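Local coordinates for protein alpha-ketoglutarate-dependent non-heme iron oxygenase EasH (Aspergillus japonicus, PDB 5M0T) that probably catalyses an alpha-ketoglutarate-dependent oxidation in the biosynthesis of the ergot alkaloid cycloclavine, using a non-heme iron(II) centre, at residues A[10-15]-A[33-38]. Numbering follows the deposited sequence.
With ZN (zinc ion), chain G.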
ATOM      1  N   PRO A  10      22.609  21.986 -14.878  1.00 70.44           N
ATOM      2  CA  PRO A  10      23.315  21.192 -13.873  1.00 68.04           C
ATOM      3  C   PRO A  10      24.073  19.988 -14.452  1.00 62.83           C
ATOM      4  O   PRO A  10      24.013  19.746 -15.657  1.00 64.85           O
ATOM      5  CB  PRO A  10      22.165  20.728 -12.969  1.00 68.11           C
ATOM      6  CG  PRO A  10      20.930  20.761 -13.847  1.00 68.88           C
ATOM      7  CD  PRO A  10      21.296  21.379 -15.169  1.00 70.44           C
ATOM      8  N   THR A  11      24.741  19.237 -13.570  1.00 55.26           N
ATOM      9  CA  THR A  11      25.613  18.110 -13.923  1.00 51.24           C
ATOM     10  C   THR A  11      25.143  16.851 -13.205  1.00 44.88           C
ATOM     11  O   THR A  11      24.555  16.923 -12.133  1.00 44.23           O
ATOM     12  CB  THR A  11      27.085  18.389 -13.505  1.00 55.52           C
ATOM     13  OG1 THR A  11      27.516  19.628 -14.066  1.00 54.07           O
ATOM     14  CG2 THR A  11      28.053  17.280 -13.975  1.00 57.38           C
ATOM     15  N   LEU A  12      25.391  15.705 -13.812  1.00 40.79           N
ATOM     16  CA  LEU A  12      25.105  14.425 -13.188  1.00 38.66           C
ATOM     17  C   LEU A  12      26.391  13.993 -12.515  1.00 39.11           C
ATOM     18  O   LEU A  12      27.434  13.907 -13.164  1.00 37.82           O
ATOM     19  CB  LEU A  12      24.671  13.382 -14.222  1.00 37.37           C
ATOM     20  CG  LEU A  12      24.519  11.940 -13.752  1.00 35.51           C
ATOM     21  CD1 LEU A  12      23.616  11.850 -12.527  1.00 33.04           C
ATOM     22  CD2 LEU A  12      23.994  11.091 -14.905  1.00 35.31           C
ATOM     23  N   ARG A  13      26.316  13.736 -11.209  1.00 41.48           N
ATOM     24  CA  ARG A  13      27.503  13.386 -10.438  1.00 43.52           C
ATOM     25  C   ARG A  13      27.596  11.889 -10.313  1.00 41.78           C
ATOM     26  O   ARG A  13      26.604  11.167 -10.441  1.00 42.14           O
ATOM     27  CB  ARG A  13      27.522  14.087  -9.073  1.00 42.51           C
ATOM     28  CG  ARG A  13      28.008  15.524  -9.198  1.00 44.54           C
ATOM     29  CD  ARG A  13      28.318  16.153  -7.856  1.00 46.52           C
ATOM     30  NE  ARG A  13      27.105  16.524  -7.133  1.00 48.70           N
ATOM     31  CZ  ARG A  13      27.070  16.997  -5.885  1.00 51.53           C
ATOM     32  NH1 ARG A  13      28.183  17.146  -5.177  1.00 54.82           N
ATOM     33  NH2 ARG A  13      25.906  17.319  -5.335  1.00 53.37           N
ATOM     34  N   ARG A  14      28.824  11.460 -10.077  1.00 41.26           N
ATOM     35  CA  ARG A  14      29.247  10.078 -10.140  1.00 44.10           C
ATOM     36  C   ARG A  14      30.061   9.804  -8.866  1.00 47.27           C
ATOM     37  O   ARG A  14      30.920  10.614  -8.487  1.00 48.94           O
ATOM     38  CB  ARG A  14      30.131   9.943 -11.375  1.00 46.49           C
ATOM     39  CG  ARG A  14      30.349   8.544 -11.901  1.00 48.79           C
ATOM     40  CD  ARG A  14      31.224   8.561 -13.149  1.00 50.67           C
ATOM     41  NE  ARG A  14      30.530   9.000 -14.358  1.00 47.86           N
ATOM     42  CZ  ARG A  14      29.664   8.278 -15.080  1.00 46.22           C
ATOM     43  NH1 ARG A  14      29.304   7.044 -14.720  1.00 43.34           N
ATOM     44  NH2 ARG A  14      29.133   8.819 -16.174  1.00 45.72           N
ATOM     45  N   ILE A  15      29.785   8.695  -8.194  1.00 45.77           N
ATOM     46  CA  ILE A  15      30.403   8.420  -6.889  1.00 51.26           C
ATOM     47  C   ILE A  15      30.545   6.904  -6.705  1.00 47.46           C
ATOM     48  O   ILE A  15      29.624   6.150  -7.013  1.00 40.98           O
ATOM     49  CB  ILE A  15      29.586   9.088  -5.740  1.00 53.62           C
ATOM     50  CG1 ILE A  15      30.406   9.233  -4.469  1.00 59.77           C
ATOM     51  CG2 ILE A  15      28.308   8.342  -5.471  1.00 56.98           C
ATOM     52  CD1 ILE A  15      29.677  10.011  -3.392  1.00 63.70           C
ATOM     53  N   VAL A  33      19.578  12.700  -8.040  1.00 32.48           N
ATOM     54  CA  VAL A  33      20.067  11.642  -8.887  1.00 30.82           C
ATOM     55  C   VAL A  33      21.584  11.602  -8.757  1.00 30.58           C
ATOM     56  O   VAL A  33      22.232  12.655  -8.701  1.00 33.22           O
ATOM     57  CB  VAL A  33      19.613  11.832 -10.369  1.00 32.60           C
ATOM     58  CG1 VAL A  33      20.099  13.158 -10.955  1.00 32.98           C
ATOM     59  CG2 VAL A  33      20.075  10.668 -11.235  1.00 31.54           C
ATOM     60  N   VAL A  34      22.140  10.398  -8.666  1.00 30.54           N
ATOM     61  CA  VAL A  34      23.601  10.199  -8.640  1.00 31.17           C
ATOM     62  C   VAL A  34      23.936   8.854  -9.284  1.00 29.68           C
ATOM     63  O   VAL A  34      23.169   7.907  -9.155  1.00 28.90           O
ATOM     64  CB  VAL A  34      24.156  10.268  -7.185  1.00 31.61           C
ATOM     65  CG1 VAL A  34      23.474   9.258  -6.280  1.00 32.01           C
ATOM     66  CG2 VAL A  34      25.662  10.078  -7.136  1.00 32.09           C
ATOM     67  N   VAL A  35      25.065   8.777  -9.980  1.00 31.31           N
ATOM     68  CA  VAL A  35      25.579   7.496 -10.484  1.00 33.76           C
ATOM     69  C   VAL A  35      26.448   6.814  -9.407  1.00 36.09           C
ATOM     70  O   VAL A  35      27.410   7.401  -8.901  1.00 40.18           O
ATOM     71  CB  VAL A  35      26.370   7.677 -11.791  1.00 35.81           C
ATOM     72  CG1 VAL A  35      26.988   6.352 -12.237  1.00 38.22           C
ATOM     73  CG2 VAL A  35      25.473   8.268 -12.885  1.00 34.87           C
ATOM     74  N   ILE A  36      26.066   5.595  -9.035  1.00 35.00           N
ATOM     75  CA  ILE A  36      26.864   4.747  -8.155  1.00 37.78           C
ATOM     76  C   ILE A  36      27.746   3.849  -9.022  1.00 37.79           C
ATOM     77  O   ILE A  36      27.248   2.930  -9.671  1.00 37.76           O
ATOM     78  CB  ILE A  36      26.000   3.875  -7.211  1.00 38.36           C
ATOM     79  CG1 ILE A  36      24.975   4.719  -6.451  1.00 40.51           C
ATOM     80  CG2 ILE A  36      26.872   3.153  -6.205  1.00 40.75           C
ATOM     81  CD1 ILE A  36      24.044   3.933  -5.548  1.00 40.98           C
ATOM     82  N   GLU A  37      29.050   4.106  -9.010  1.00 41.06           N
ATOM     83  CA  GLU A  37      30.009   3.246  -9.704  1.00 46.09           C
ATOM     84  C   GLU A  37      30.146   1.942  -8.940  1.00 45.96           C
ATOM     85  O   GLU A  37      30.400   1.942  -7.727  1.00 43.71           O
ATOM     86  CB  GLU A  37      31.390   3.904  -9.852  1.00 46.90           C
ATOM     87  CG  GLU A  37      31.436   5.084 -10.811  1.00 50.63           C
ATOM     88  CD  GLU A  37      31.126   4.713 -12.253  1.00 54.72           C
ATOM     89  OE1 GLU A  37      31.520   3.620 -12.700  1.00 69.08           O
ATOM     90  OE2 GLU A  37      30.490   5.527 -12.947  1.00 50.38           O
ATOM     91  N   GLY A  38      29.940   0.836  -9.653  1.00 44.31           N
ATOM     92  CA  GLY A  38      30.119  -0.490  -9.087  1.00 44.49           C
ATOM     93  C   GLY A  38      29.078  -0.856  -8.064  1.00 43.39           C
ATOM     94  O   GLY A  38      29.404  -1.462  -7.050  1.00 45.04           O
TER
HETATM   95 ZN    ZN G 305      31.536   3.566 -14.683  1.00 51.58          ZN
HETATM   96  O   HOH W   1      24.162  14.356  -9.561  1.00 42.01           O
HETATM   97  O   HOH W   2      32.399   1.774 -14.677  1.00 53.05           O
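Arg14 meets Glu37 because CG of Arg14 stands anti to the backbone N (chi1 -162°) and the chain bends at chi3, while Glu37 bends at chi2 (-64°). Arg14 NH1 then donates to Glu37 OE2 at 2.6 Å, a salt bridge at the edge of the guanidinium, in its plane and nearly along the carboxylate C-O axis. The two flat groups are themselves turned 50° apart. The other oxygen, Glu37 OE1, binds a zinc ion at 2.0 Å; Asp200 and a water are further ligands. The carboxylate is thus shared between metal and arginine, and the zinc would be expected to keep it ionised. Val35 lies beside Arg14, pointing the same way, with CG1 3.5 Å from Arg14 NH1. Beneath these side chains the backbones pair as parallel strands: Val35 N donates to Arg13 O, Ile15 N to Val35 O (2.8 Å) and Glu37 N to Ile15 O, the last from above the carbonyl plane. This is the pairing of a beta-alpha-beta unit, strands 14-16 and 33-37 joined through helix 21-31, at the edge of the main sheet of this PhyH-family, cupin-clan enzyme. On the sheet face toward that helix, Ile15 CG2 touches Val34 CG2 at 3.6 Å, and both residues also pack on the helix. Before the paired residues, Leu12 crosses Val35 at about a right angle, CD2 3.8 Å from Val35 CG2, and sets CD1 against Val33 CG2. A water bridges Arg13 N and Val33 O, accepting from the first and donating to the second, while the Arg13 guanidinium turns to salt bridges with Glu30 and Asp31.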